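Local coordinates for RabGAP/TBC protein (Chlamydomonas reinhardtii, PDB 4P17) that probably acts as a GTPase-activating protein for Rab GTPases through its TBC domain, in a flagellum, at residues E181-P186 and D251-E256; Q215-A220 and G283-R288; L234-V239 and K259-V264; M268-E273 and M303-D308. All coordinates share one frame; numbering follows the deposited sequence.

In the fold
Three of the four contacts are buried and one lies at the surface, yet all join parts of a single all-helical fold. Contact 3 lies deepest, its centre about 6 Å from the centre of the chain, and contact 1 touches it through Leu253 on Leu236. Contacts 3 and 4 both use helix 259-271, near its start and at its end. Contact 2 is buried as well, although its centre is about 24 Å from that of the chain. Contacts 1 to 3 are apolar, aliphatic groups meeting one another and the edges of aromatic rings, whereas contact 4 mixes methyl packing with a lysine and an aspartate of opposite charge. No hydrogen bond crosses any of them.

Contact 1: E181-P186 and D251-E256; sequences EDILYP and DSLFYE
Ile183 carries the apolar part of this contact, sending one branch to each of two successive residues, Leu253 and Phe254. Its CD1 comes up to the edge of the Phe254 ring, close to the ring plane and 3.8 Å from Phe254 CD1, and the two side chains cross at about a right angle. The other branch serves Leu253: CG2 of Ile183 lies 4.1 Å from Leu253 CD1. The branches part at CB, and the first torsion of Ile183 (chi1 -62°) turns them so that CG2 stands anti to the backbone N and CG1 anti to the carbonyl carbon. Leu253 has its CG anti to its own backbone N (chi1 175°), and this brings CD1 round to a partner that its CB bond does not face.

Residues 181-186 run off the end of helix 169-183, which widens into a pi-type turn at 181-183, and 251-256 are the last residues of helix 243-256. In the all-helical TBC domain the contact therefore joins two helix ends, and Leu184 already leaves helical geometry. The backbones come near, with CA of Ile183 and CA of Phe254 7.3 Å apart. Phe254 also meets Trp77 edge to face and packs on Leu175 and Leu179, a turn or two back from Ile183.

Polar groups take their partners elsewhere. Asp251 pairs with Arg73 in a salt bridge and accepts from Trp77 NE1, while Glu181 and Asp182 both bind Lys86. Within helix 243-256, Ser252 O is gripped twice, by Glu256 N at 2.7 Å and by Tyr255 N at 3.1 Å.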
loop_
_atom_site.group_PDB
_atom_site.type_symbol
_atom_site.label_atom_id
_atom_site.label_comp_id
_atom_site.label_asym_id
_atom_site.label_seq_id
_atom_site.Cartn_x
_atom_site.Cartn_y
_atom_site.Cartn_z
ATOM N N GLU A 181 -11.704 6.551 -5.323
ATOM C CA GLU A 181 -12.838 7.459 -5.318
ATOM C C GLU A 181 -13.097 8.136 -3.978
ATOM O O GLU A 181 -13.624 9.252 -3.957
ATOM C CB GLU A 181 -14.084 6.713 -5.782
ATOM C CG GLU A 181 -13.875 6.095 -7.156
ATOM C CD GLU A 181 -14.887 5.040 -7.514
ATOM O OE1 GLU A 181 -16.039 5.048 -6.995
ATOM O OE2 GLU A 181 -14.511 4.163 -8.307
ATOM N N ASP A 182 -12.739 7.485 -2.865
ATOM C CA ASP A 182 -13.222 7.916 -1.536
ATOM C C ASP A 182 -12.091 8.182 -0.539
ATOM O O ASP A 182 -12.228 9.004 0.342
ATOM C CB ASP A 182 -14.173 6.865 -0.944
ATOM C CG ASP A 182 -15.365 6.604 -1.846
ATOM O OD1 ASP A 182 -15.836 7.567 -2.481
ATOM O OD2 ASP A 182 -15.823 5.455 -1.918
ATOM N N ILE A 183 -10.977 7.487 -0.705
ATOM C CA ILE A 183 -9.884 7.572 0.265
ATOM C C ILE A 183 -8.812 8.561 -0.210
ATOM O O ILE A 183 -8.501 9.519 0.510
ATOM C CB ILE A 183 -9.278 6.220 0.526
ATOM C CG1 ILE A 183 -10.347 5.297 1.145
ATOM C CG2 ILE A 183 -8.087 6.357 1.482
ATOM C CD1 ILE A 183 -9.851 3.871 1.472
ATOM N N LEU A 184 -8.273 8.361 -1.406
ATOM C CA LEU A 184 -7.271 9.291 -1.943
ATOM C C LEU A 184 -7.965 10.574 -2.404
ATOM O O LEU A 184 -9.153 10.572 -2.688
ATOM C CB LEU A 184 -6.504 8.656 -3.092
ATOM C CG LEU A 184 -5.732 7.360 -2.764
ATOM C CD1 LEU A 184 -5.384 6.604 -4.043
ATOM C CD2 LEU A 184 -4.484 7.626 -1.962
ATOM N N TYR A 185 -7.227 11.675 -2.482
ATOM C CA TYR A 185 -7.826 12.895 -2.970
ATOM C C TYR A 185 -8.160 12.740 -4.452
ATOM O O TYR A 185 -7.454 12.037 -5.185
ATOM C CB TYR A 185 -6.906 14.072 -2.749
ATOM C CG TYR A 185 -6.962 14.663 -1.364
ATOM C CD1 TYR A 185 -6.995 13.864 -0.238
ATOM C CD2 TYR A 185 -6.978 16.042 -1.190
ATOM C CE1 TYR A 185 -7.037 14.424 1.043
ATOM C CE2 TYR A 185 -6.980 16.608 0.063
ATOM C CZ TYR A 185 -7.022 15.795 1.186
ATOM O OH TYR A 185 -7.054 16.362 2.444
ATOM N N PRO A 186 -9.245 13.378 -4.895
ATOM C CA PRO A 186 -9.484 13.469 -6.347
ATOM C C PRO A 186 -8.265 14.004 -7.115
ATOM O O PRO A 186 -7.552 14.877 -6.616
ATOM C CB PRO A 186 -10.663 14.433 -6.430
ATOM C CG PRO A 186 -11.396 14.223 -5.134
ATOM C CD PRO A 186 -10.301 14.091 -4.133
ATOM N N ASP A 251 -3.307 -1.329 6.011
ATOM C CA ASP A 251 -4.210 -1.465 7.178
ATOM C C ASP A 251 -4.674 -0.091 7.648
ATOM O O ASP A 251 -5.850 0.189 7.749
ATOM C CB ASP A 251 -3.558 -2.173 8.369
ATOM C CG ASP A 251 -3.273 -3.662 8.116
ATOM O OD1 ASP A 251 -3.879 -4.226 7.199
ATOM O OD2 ASP A 251 -2.453 -4.262 8.867
ATOM N N SER A 252 -3.727 0.778 7.954
ATOM C CA SER A 252 -4.098 2.103 8.447
ATOM C C SER A 252 -4.602 3.055 7.356
ATOM O O SER A 252 -5.446 3.911 7.632
ATOM C CB SER A 252 -2.925 2.713 9.189
ATOM O OG SER A 252 -2.787 2.023 10.442
ATOM N N LEU A 253 -4.104 2.920 6.133
ATOM C CA LEU A 253 -4.590 3.743 5.026
ATOM C C LEU A 253 -6.090 3.559 4.805
ATOM O O LEU A 253 -6.834 4.523 4.559
ATOM C CB LEU A 253 -3.856 3.404 3.721
ATOM C CG LEU A 253 -4.349 4.099 2.441
ATOM C CD1 LEU A 253 -4.162 5.622 2.541
ATOM C CD2 LEU A 253 -3.673 3.553 1.185
ATOM N N PHE A 254 -6.517 2.306 4.846
ATOM C CA PHE A 254 -7.915 1.960 4.574
ATOM C C PHE A 254 -8.827 2.292 5.748
ATOM O O PHE A 254 -10.032 2.161 5.627
ATOM C CB PHE A 254 -8.063 0.451 4.227
ATOM C CG PHE A 254 -7.415 0.063 2.902
ATOM C CD1 PHE A 254 -7.540 0.881 1.789
ATOM C CD2 PHE A 254 -6.675 -1.092 2.778
ATOM C CE1 PHE A 254 -6.933 0.546 0.591
ATOM C CE2 PHE A 254 -6.061 -1.408 1.582
ATOM C CZ PHE A 254 -6.197 -0.591 0.500
ATOM N N TYR A 255 -8.262 2.737 6.867
ATOM C CA TYR A 255 -9.069 3.158 8.023
ATOM C C TYR A 255 -8.939 4.650 8.354
ATOM O O TYR A 255 -9.934 5.330 8.611
ATOM C CB TYR A 255 -8.682 2.337 9.243
ATOM C CG TYR A 255 -9.546 2.664 10.423
ATOM C CD1 TYR A 255 -10.789 2.076 10.572
ATOM C CD2 TYR A 255 -9.113 3.544 11.390
ATOM C CE1 TYR A 255 -11.588 2.375 11.651
ATOM C CE2 TYR A 255 -9.909 3.849 12.474
ATOM C CZ TYR A 255 -11.130 3.254 12.595
ATOM O OH TYR A 255 -11.892 3.567 13.681
ATOM N N GLU A 256 -7.713 5.162 8.337
ATOM C CA GLU A 256 -7.458 6.539 8.743
ATOM C C GLU A 256 -7.395 7.507 7.567
ATOM O O GLU A 256 -7.559 8.702 7.755
ATOM C CB GLU A 256 -6.135 6.619 9.515
ATOM C CG GLU A 256 -6.108 5.792 10.767
ATOM C CD GLU A 256 -4.927 6.096 11.631
ATOM O OE1 GLU A 256 -4.544 7.284 11.763
ATOM O OE2 GLU A 256 -4.386 5.138 12.188
#

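Contact 2: Q215-A220 and G283-R288; sequences QQHFQA and GELLMR
Leu285 is the side chain on which two rings converge, those of Phe218 and His217 on the facing helix. The tight part is small: CD1 of Leu285 lies 3.8 Å from CE1 of Phe218, and CD2 of the same leucine is 4.1 Å from that atom, so one aromatic carbon touches both methyls. CD1 meets the phenyl ring at its edge, near the ring plane, and the two side chains cross at about a right angle. The imidazole of His217 arrives from the opposite direction to Leu285 and also offers its edge to CD1. The leucine side chain leaves its helix toward residues 215-220, with CG anti to the backbone N (chi1 -175°), while a second torsion of 147°, off the usual staggered values, turns the methyl pair.

Elsewhere the two segments stand well apart. Even the closest CA pair, Phe218 and Leu285, is separated by 9.5 Å, and the interface buries just 107 Å² in all. On the outer side of the pair Ala220 and Glu284 are exposed, while Gln216, Gln219 and Met287 are modelled no further than CB, consistent with mobile ends. The inner side is filled by other parts of the chain: Met276 of helix 273-277 and Phe223 both touch Phe218 and Leu285, and Ile207 of helix 201-210 packs on Phe218.

Residues 215-220 and 283-288 thus meet through one leucine and the edges of two rings, linking helices 212-221 and 282-294, far apart in sequence, within the all-helical architecture of the TBC domain.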
loop_
_atom_site.group_PDB
_atom_site.type_symbol
_atom_site.label_atom_id
_atom_site.label_comp_id
_atom_site.label_asym_id
_atom_site.label_seq_id
_atom_site.Cartn_x
_atom_site.Cartn_y
_atom_site.Cartn_z
ATOM N N GLN A 215 17.272 17.815 6.228
ATOM C CA GLN A 215 16.878 18.874 5.284
ATOM C C GLN A 215 18.103 19.644 4.778
ATOM O O GLN A 215 18.238 19.918 3.585
ATOM C CB GLN A 215 15.868 19.827 5.927
ATOM C CG GLN A 215 15.106 20.685 4.920
ATOM C CD GLN A 215 14.147 19.913 4.011
ATOM O OE1 GLN A 215 14.540 18.980 3.313
ATOM N NE2 GLN A 215 12.876 20.348 3.978
ATOM N N GLN A 216 19.006 19.963 5.695
ATOM C CA GLN A 216 20.254 20.638 5.352
ATOM C C GLN A 216 21.033 19.806 4.340
ATOM O O GLN A 216 21.622 20.315 3.382
ATOM C CB GLN A 216 21.096 20.862 6.610
ATOM N N HIS A 217 20.995 18.509 4.574
ATOM C CA HIS A 217 21.700 17.544 3.774
ATOM C C HIS A 217 21.057 17.437 2.401
ATOM O O HIS A 217 21.749 17.444 1.398
ATOM C CB HIS A 217 21.726 16.198 4.482
ATOM C CG HIS A 217 22.460 15.142 3.717
ATOM N ND1 HIS A 217 23.778 15.285 3.338
ATOM C CD2 HIS A 217 22.049 13.944 3.237
ATOM C CE1 HIS A 217 24.147 14.214 2.650
ATOM N NE2 HIS A 217 23.118 13.389 2.570
ATOM N N PHE A 218 19.729 17.372 2.333
ATOM C CA PHE A 218 19.090 17.332 1.035
ATOM C C PHE A 218 19.341 18.608 0.248
ATOM O O PHE A 218 19.518 18.561 -0.971
ATOM C CB PHE A 218 17.577 17.110 1.160
ATOM C CG PHE A 218 17.184 15.704 1.501
ATOM C CD1 PHE A 218 18.124 14.673 1.547
ATOM C CD2 PHE A 218 15.848 15.411 1.784
ATOM C CE1 PHE A 218 17.744 13.371 1.853
ATOM C CE2 PHE A 218 15.451 14.111 2.097
ATOM C CZ PHE A 218 16.397 13.090 2.138
ATOM N N GLN A 219 19.315 19.758 0.921
ATOM C CA GLN A 219 19.665 21.016 0.253
ATOM C C GLN A 219 21.093 21.014 -0.283
ATOM O O GLN A 219 21.321 21.369 -1.442
ATOM C CB GLN A 219 19.512 22.196 1.203
ATOM N N ALA A 220 22.050 20.644 0.561
ATOM C CA ALA A 220 23.454 20.625 0.140
ATOM C C ALA A 220 23.705 19.754 -1.090
ATOM O O ALA A 220 24.575 20.094 -1.923
ATOM C CB ALA A 220 24.334 20.157 1.279
ATOM N N GLY A 283 21.992 11.262 -6.692
ATOM C CA GLY A 283 21.696 9.986 -7.329
ATOM C C GLY A 283 22.042 8.809 -6.428
ATOM O O GLY A 283 21.260 7.862 -6.325
ATOM N N GLU A 284 23.189 8.871 -5.744
ATOM C CA GLU A 284 23.596 7.776 -4.881
ATOM C C GLU A 284 22.621 7.572 -3.738
ATOM O O GLU A 284 22.330 6.438 -3.334
ATOM C CB GLU A 284 24.991 8.035 -4.326
ATOM C CG GLU A 284 25.493 6.998 -3.336
ATOM C CD GLU A 284 25.890 5.697 -3.983
ATOM O OE1 GLU A 284 25.596 5.511 -5.187
ATOM O OE2 GLU A 284 26.515 4.864 -3.284
ATOM N N LEU A 285 22.138 8.683 -3.195
ATOM C CA LEU A 285 21.260 8.629 -2.048
ATOM C C LEU A 285 19.962 7.959 -2.438
ATOM O O LEU A 285 19.428 7.154 -1.689
ATOM C CB LEU A 285 21.007 10.030 -1.496
ATOM C CG LEU A 285 20.188 10.082 -0.199
ATOM C CD1 LEU A 285 20.642 11.246 0.680
ATOM C CD2 LEU A 285 18.694 10.190 -0.502
ATOM N N LEU A 286 19.469 8.301 -3.617
ATOM C CA LEU A 286 18.274 7.663 -4.166
ATOM C C LEU A 286 18.419 6.145 -4.246
ATOM O O LEU A 286 17.590 5.397 -3.694
ATOM C CB LEU A 286 17.984 8.240 -5.538
ATOM C CG LEU A 286 16.795 7.697 -6.304
ATOM C CD1 LEU A 286 15.484 8.169 -5.627
ATOM C CD2 LEU A 286 16.888 8.157 -7.738
ATOM N N MET A 287 19.461 5.677 -4.936
ATOM C CA MET A 287 19.707 4.228 -5.028
ATOM C C MET A 287 19.846 3.559 -3.652
ATOM O O MET A 287 19.264 2.509 -3.399
ATOM C CB MET A 287 20.967 3.940 -5.858
ATOM N N ARG A 288 20.630 4.150 -2.758
ATOM C CA ARG A 288 20.825 3.575 -1.435
ATOM C C ARG A 288 19.530 3.519 -0.609
ATOM O O ARG A 288 19.258 2.542 0.054
ATOM C CB ARG A 288 21.882 4.372 -0.673
ATOM C CG ARG A 288 23.295 4.052 -1.103
#

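Contact 3: L234-V239 and K259-V264; sequences LCLFSV and KILFRV
Phe237 pushes its ring into the notch between Leu261 and Val264, two residues one turn apart on helix 259-271. Phe237 CZ is the leading atom, 3.6 Å from Val264 CG1, a methyl that meets the ring obliquely. At the ring edge and in its plane lies Leu261 O, and on the leucine side CE2 of Phe237 is 4.0 Å from Leu261 CD2. Leu261 CD2 is itself a bump, received in the dip between Phe237 and Leu236, 3.8 Å from Leu236 CD2. Val264 holds CG1 anti to its backbone N (chi1 172°), aiming it at the phenyl tip.

The bumps on the other side owe their position to a tight turn. Helix 226-234 ends in a Schellman motif, with Leu236, its phi positive at 49°, as the C-prime residue: Phe237 N reaches Trp232 O and Leu236 N reaches Tyr233 O. A type I' turn from Cys235 to Ser238 overlaps it. Cys235 O accepts twice, from Ser238 N at 2.9 Å and from Ser238 OG at 2.6 Å, the hydroxyl lying in the carbonyl plane on a lone pair.

Replacing Phe237 with a serine would probably leave the Leu261-Val264 notch unfilled and deprive Val264 CG1 of its nearest partner across the contact.

Helices close in from several directions. Leu236 rests on Ile157 of helix 153-164 and on Leu253 of helix 243-256, whose Thr249 touches both Phe237 and Val264, and helix 299-306 packs against Val264 through Leu302, Met303 and Ala306.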
loop_
_atom_site.group_PDB
_atom_site.type_symbol
_atom_site.label_atom_id
_atom_site.label_comp_id
_atom_site.label_asym_id
_atom_site.label_seq_id
_atom_site.Cartn_x
_atom_site.Cartn_y
_atom_site.Cartn_z
ATOM N N LEU A 234 2.310 7.287 -5.158
ATOM C CA LEU A 234 1.432 6.833 -6.247
ATOM C C LEU A 234 1.161 5.326 -6.163
ATOM O O LEU A 234 0.063 4.858 -6.462
ATOM C CB LEU A 234 2.028 7.159 -7.619
ATOM C CG LEU A 234 2.148 8.625 -8.020
ATOM C CD1 LEU A 234 2.862 8.741 -9.357
ATOM C CD2 LEU A 234 0.766 9.282 -8.061
ATOM N N CYS A 235 2.181 4.566 -5.800
ATOM C CA CYS A 235 2.046 3.105 -5.761
ATOM C C CYS A 235 1.710 2.599 -4.384
ATOM O O CYS A 235 1.668 1.414 -4.160
ATOM C CB CYS A 235 3.329 2.441 -6.245
ATOM S SG CYS A 235 3.727 2.930 -7.940
ATOM N N LEU A 236 1.457 3.511 -3.456
ATOM C CA LEU A 236 1.149 3.171 -2.082
ATOM C C LEU A 236 2.147 2.189 -1.502
ATOM O O LEU A 236 1.754 1.194 -0.904
ATOM C CB LEU A 236 -0.250 2.567 -1.963
ATOM C CG LEU A 236 -1.322 3.353 -2.669
ATOM C CD1 LEU A 236 -2.609 2.530 -2.643
ATOM C CD2 LEU A 236 -1.467 4.692 -1.972
ATOM N N PHE A 237 3.427 2.497 -1.713
ATOM C CA PHE A 237 4.590 1.695 -1.290
ATOM C C PHE A 237 4.733 0.328 -1.938
ATOM O O PHE A 237 5.659 -0.400 -1.597
ATOM C CB PHE A 237 4.599 1.536 0.250
ATOM C CG PHE A 237 4.661 2.854 0.995
ATOM C CD1 PHE A 237 5.820 3.622 0.978
ATOM C CD2 PHE A 237 3.549 3.340 1.667
ATOM C CE1 PHE A 237 5.862 4.840 1.635
ATOM C CE2 PHE A 237 3.579 4.559 2.305
ATOM C CZ PHE A 237 4.739 5.309 2.301
ATOM N N SER A 238 3.874 -0.027 -2.905
ATOM C CA SER A 238 3.806 -1.395 -3.332
ATOM C C SER A 238 5.043 -1.815 -4.138
ATOM O O SER A 238 5.345 -3.010 -4.187
ATOM C CB SER A 238 2.529 -1.682 -4.155
ATOM O OG SER A 238 2.381 -0.848 -5.307
ATOM N N VAL A 239 5.755 -0.861 -4.749
ATOM C CA VAL A 239 6.975 -1.177 -5.497
ATOM C C VAL A 239 8.244 -0.825 -4.707
ATOM O O VAL A 239 9.329 -0.792 -5.275
ATOM C CB VAL A 239 7.053 -0.442 -6.851
ATOM C CG1 VAL A 239 5.739 -0.626 -7.655
ATOM C CG2 VAL A 239 7.313 1.021 -6.671
ATOM N N LYS A 259 -3.423 10.656 5.035
ATOM C CA LYS A 259 -2.307 11.184 5.804
ATOM C C LYS A 259 -1.297 10.090 6.159
ATOM O O LYS A 259 -0.119 10.372 6.372
ATOM C CB LYS A 259 -2.790 11.877 7.066
ATOM C CG LYS A 259 -3.528 13.153 6.781
ATOM C CD LYS A 259 -3.824 13.859 8.056
ATOM C CE LYS A 259 -4.648 15.084 7.876
ATOM N NZ LYS A 259 -4.815 15.708 9.228
ATOM N N ILE A 260 -1.747 8.851 6.222
ATOM C CA ILE A 260 -0.843 7.713 6.414
ATOM C C ILE A 260 0.333 7.746 5.419
ATOM O O ILE A 260 1.456 7.315 5.720
ATOM C CB ILE A 260 -1.645 6.370 6.268
ATOM C CG1 ILE A 260 -2.703 6.257 7.369
ATOM C CG2 ILE A 260 -0.731 5.129 6.281
ATOM C CD1 ILE A 260 -2.111 6.187 8.794
ATOM N N LEU A 261 0.094 8.240 4.207
ATOM C CA LEU A 261 1.168 8.189 3.223
ATOM C C LEU A 261 2.341 9.049 3.684
ATOM O O LEU A 261 3.469 8.562 3.721
ATOM C CB LEU A 261 0.659 8.622 1.869
ATOM C CG LEU A 261 -0.419 7.683 1.303
ATOM C CD1 LEU A 261 -0.850 8.222 -0.041
ATOM C CD2 LEU A 261 0.067 6.206 1.216
ATOM N N PHE A 262 2.096 10.290 4.105
ATOM C CA PHE A 262 3.246 11.106 4.462
ATOM C C PHE A 262 3.744 10.703 5.857
ATOM O O PHE A 262 4.925 10.861 6.141
ATOM C CB PHE A 262 2.962 12.623 4.354
ATOM C CG PHE A 262 1.893 13.172 5.293
ATOM C CD1 PHE A 262 2.134 13.307 6.653
ATOM C CD2 PHE A 262 0.673 13.635 4.788
ATOM C CE1 PHE A 262 1.176 13.853 7.496
ATOM C CE2 PHE A 262 -0.286 14.181 5.623
ATOM C CZ PHE A 262 -0.040 14.310 6.967
ATOM N N ARG A 263 2.891 10.136 6.709
ATOM C CA ARG A 263 3.384 9.754 8.038
ATOM C C ARG A 263 4.344 8.591 7.914
ATOM O O ARG A 263 5.365 8.524 8.619
ATOM C CB ARG A 263 2.236 9.438 8.986
ATOM C CG ARG A 263 1.553 10.720 9.388
ATOM C CD ARG A 263 0.225 10.624 10.118
ATOM N NE ARG A 263 -0.178 11.985 10.497
ATOM C CZ ARG A 263 -1.391 12.360 10.905
ATOM N NH1 ARG A 263 -2.387 11.500 10.995
ATOM N NH2 ARG A 263 -1.606 13.621 11.215
ATOM N N VAL A 264 4.039 7.665 7.015
ATOM C CA VAL A 264 4.920 6.514 6.836
ATOM C C VAL A 264 6.197 6.963 6.066
ATOM O O VAL A 264 7.303 6.510 6.326
ATOM C CB VAL A 264 4.190 5.371 6.116
ATOM C CG1 VAL A 264 5.155 4.243 5.742
ATOM C CG2 VAL A 264 3.123 4.828 7.025
#

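Contact 4: M268-E273 and M303-D308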
loop_
_atom_site.group_PDB
_atom_site.type_symbol
_atom_site.label_atom_id
_atom_site.label_comp_id
_atom_site.label_asym_id
_atom_site.label_seq_id
_atom_site.Cartn_x
_atom_site.Cartn_y
_atom_site.Cartn_z
ATOM N N MET A 268 10.061 6.494 7.338
ATOM C CA MET A 268 11.158 5.903 6.573
ATOM C C MET A 268 12.390 6.768 6.583
ATOM O O MET A 268 13.501 6.262 6.691
ATOM C CB MET A 268 10.735 5.671 5.133
ATOM C CG MET A 268 9.739 4.601 4.975
ATOM S SD MET A 268 10.411 2.962 5.213
ATOM C CE MET A 268 11.736 2.887 4.006
ATOM N N LEU A 269 12.196 8.074 6.440
ATOM C CA LEU A 269 13.319 8.992 6.430
ATOM C C LEU A 269 13.950 9.105 7.816
ATOM O O LEU A 269 15.167 9.258 7.924
ATOM C CB LEU A 269 12.878 10.348 5.917
ATOM C CG LEU A 269 12.328 10.336 4.482
ATOM C CD1 LEU A 269 11.865 11.711 4.000
ATOM C CD2 LEU A 269 13.351 9.761 3.509
ATOM N N LYS A 270 13.130 9.049 8.865
ATOM C CA LYS A 270 13.650 9.092 10.225
ATOM C C LYS A 270 14.520 7.877 10.500
ATOM O O LYS A 270 15.624 7.966 11.060
ATOM C CB LYS A 270 12.496 9.161 11.221
ATOM C CG LYS A 270 12.885 9.353 12.656
ATOM C CD LYS A 270 11.696 9.867 13.440
ATOM C CE LYS A 270 11.533 9.154 14.775
ATOM N NZ LYS A 270 12.790 9.070 15.561
ATOM N N ILE A 271 14.010 6.725 10.104
ATOM C CA ILE A 271 14.639 5.445 10.425
ATOM C C ILE A 271 15.998 5.319 9.708
ATOM O O ILE A 271 16.974 4.796 10.267
ATOM C CB ILE A 271 13.652 4.302 10.036
ATOM C CG1 ILE A 271 12.521 4.236 11.056
ATOM C CG2 ILE A 271 14.343 2.968 9.954
ATOM C CD1 ILE A 271 11.349 3.296 10.681
ATOM N N TYR A 272 16.078 5.817 8.475
ATOM C CA TYR A 272 17.299 5.669 7.681
ATOM C C TYR A 272 18.056 6.988 7.585
ATOM O O TYR A 272 18.907 7.140 6.731
ATOM C CB TYR A 272 16.958 5.154 6.290
ATOM C CG TYR A 272 16.479 3.757 6.370
ATOM C CD1 TYR A 272 17.373 2.716 6.596
ATOM C CD2 TYR A 272 15.130 3.467 6.312
ATOM C CE1 TYR A 272 16.930 1.408 6.717
ATOM C CE2 TYR A 272 14.678 2.165 6.434
ATOM C CZ TYR A 272 15.582 1.147 6.635
ATOM O OH TYR A 272 15.142 -0.144 6.765
ATOM N N GLU A 273 17.746 7.923 8.477
ATOM C CA GLU A 273 18.392 9.234 8.448
ATOM C C GLU A 273 19.914 9.132 8.582
ATOM O O GLU A 273 20.653 9.733 7.796
ATOM C CB GLU A 273 17.867 10.141 9.557
ATOM C CG GLU A 273 18.447 11.543 9.437
ATOM C CD GLU A 273 18.083 12.456 10.593
ATOM O OE1 GLU A 273 17.757 11.958 11.707
ATOM O OE2 GLU A 273 18.132 13.690 10.385
ATOM N N MET A 303 5.553 1.251 11.610
ATOM C CA MET A 303 4.269 1.884 11.913
ATOM C C MET A 303 4.346 2.624 13.256
ATOM O O MET A 303 3.796 3.711 13.428
ATOM C CB MET A 303 3.149 0.868 11.937
ATOM C CG MET A 303 2.946 0.163 10.605
ATOM S SD MET A 303 2.875 1.299 9.207
ATOM C CE MET A 303 1.334 2.207 9.418
ATOM N N ALA A 304 5.009 2.019 14.229
ATOM C CA ALA A 304 5.140 2.676 15.508
ATOM C C ALA A 304 5.893 4.011 15.329
ATOM O O ALA A 304 5.572 5.039 15.963
ATOM C CB ALA A 304 5.850 1.775 16.476
ATOM N N THR A 305 6.874 4.018 14.438
ATOM C CA THR A 305 7.611 5.258 14.205
ATOM C C THR A 305 6.696 6.267 13.500
ATOM O O THR A 305 6.679 7.439 13.860
ATOM C CB THR A 305 8.908 5.027 13.406
ATOM O OG1 THR A 305 9.747 4.114 14.132
ATOM C CG2 THR A 305 9.657 6.334 13.194
ATOM N N ALA A 306 5.899 5.813 12.537
ATOM C CA ALA A 306 4.976 6.708 11.835
ATOM C C ALA A 306 4.015 7.430 12.762
ATOM O O ALA A 306 3.603 8.574 12.481
ATOM C CB ALA A 306 4.180 5.920 10.786
ATOM N N PHE A 307 3.660 6.791 13.873
ATOM C CA PHE A 307 2.670 7.385 14.776
ATOM C C PHE A 307 3.259 7.955 16.056
ATOM O O PHE A 307 2.479 8.326 16.952
ATOM C CB PHE A 307 1.597 6.366 15.184
ATOM C CG PHE A 307 0.900 5.714 14.019
ATOM C CD1 PHE A 307 0.072 6.465 13.183
ATOM C CD2 PHE A 307 1.045 4.358 13.785
ATOM C CE1 PHE A 307 -0.566 5.883 12.115
ATOM C CE2 PHE A 307 0.404 3.751 12.726
ATOM C CZ PHE A 307 -0.399 4.526 11.871
ATOM N N ASP A 308 4.596 8.072 16.158
ATOM C CA ASP A 308 5.212 8.359 17.461
ATOM C C ASP A 308 5.032 9.772 17.998
ATOM O O ASP A 308 5.269 10.002 19.181
ATOM C CB ASP A 308 6.729 8.025 17.462
ATOM C CG ASP A 308 7.612 8.984 16.633
ATOM O OD1 ASP A 308 7.275 10.157 16.360
ATOM O OD2 ASP A 308 8.727 8.526 16.268
#
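The carboxylate of Asp308 is approached through OD2 by the last methylene of Lys270, whose CE lies 3.2 Å away, while the other flat group nearby, the Tyr272 ring, has Ile271 CG2 3.6 Å above one face, toward its rim. The contact joins the final turns of helices 259-271 and 299-306, which pack together in the all-helical TBC fold and meet here at the surface. Lys270 and Asp308 carry opposite charges, yet Lys270 NZ to Asp308 OD2 is 4.2 Å, beyond a salt bridge. The lysine chain bends at its third and fourth torsions (136° and 49°), and the bend sets CE closer to the carboxylate than the ammonium. Asp308 OD1 is bonded to Ile310 N.

Next to this pair Thr305 is wedged between two neighbours, its CG2 3.7 Å from Lys270 CE and its OG1 side against Ile271. An alanine in place of Lys270 is likely to strip Thr305 CG2 of its nearest cover across the contact and leave Asp308 without the lysine's opposite charge. Thr305 holds OG1 anti to its carbonyl carbon (chi1 -59°), and from there the hydroxyl bonds to Val301 O one turn back, with Ile271 CD1 3.9 Å from OG1.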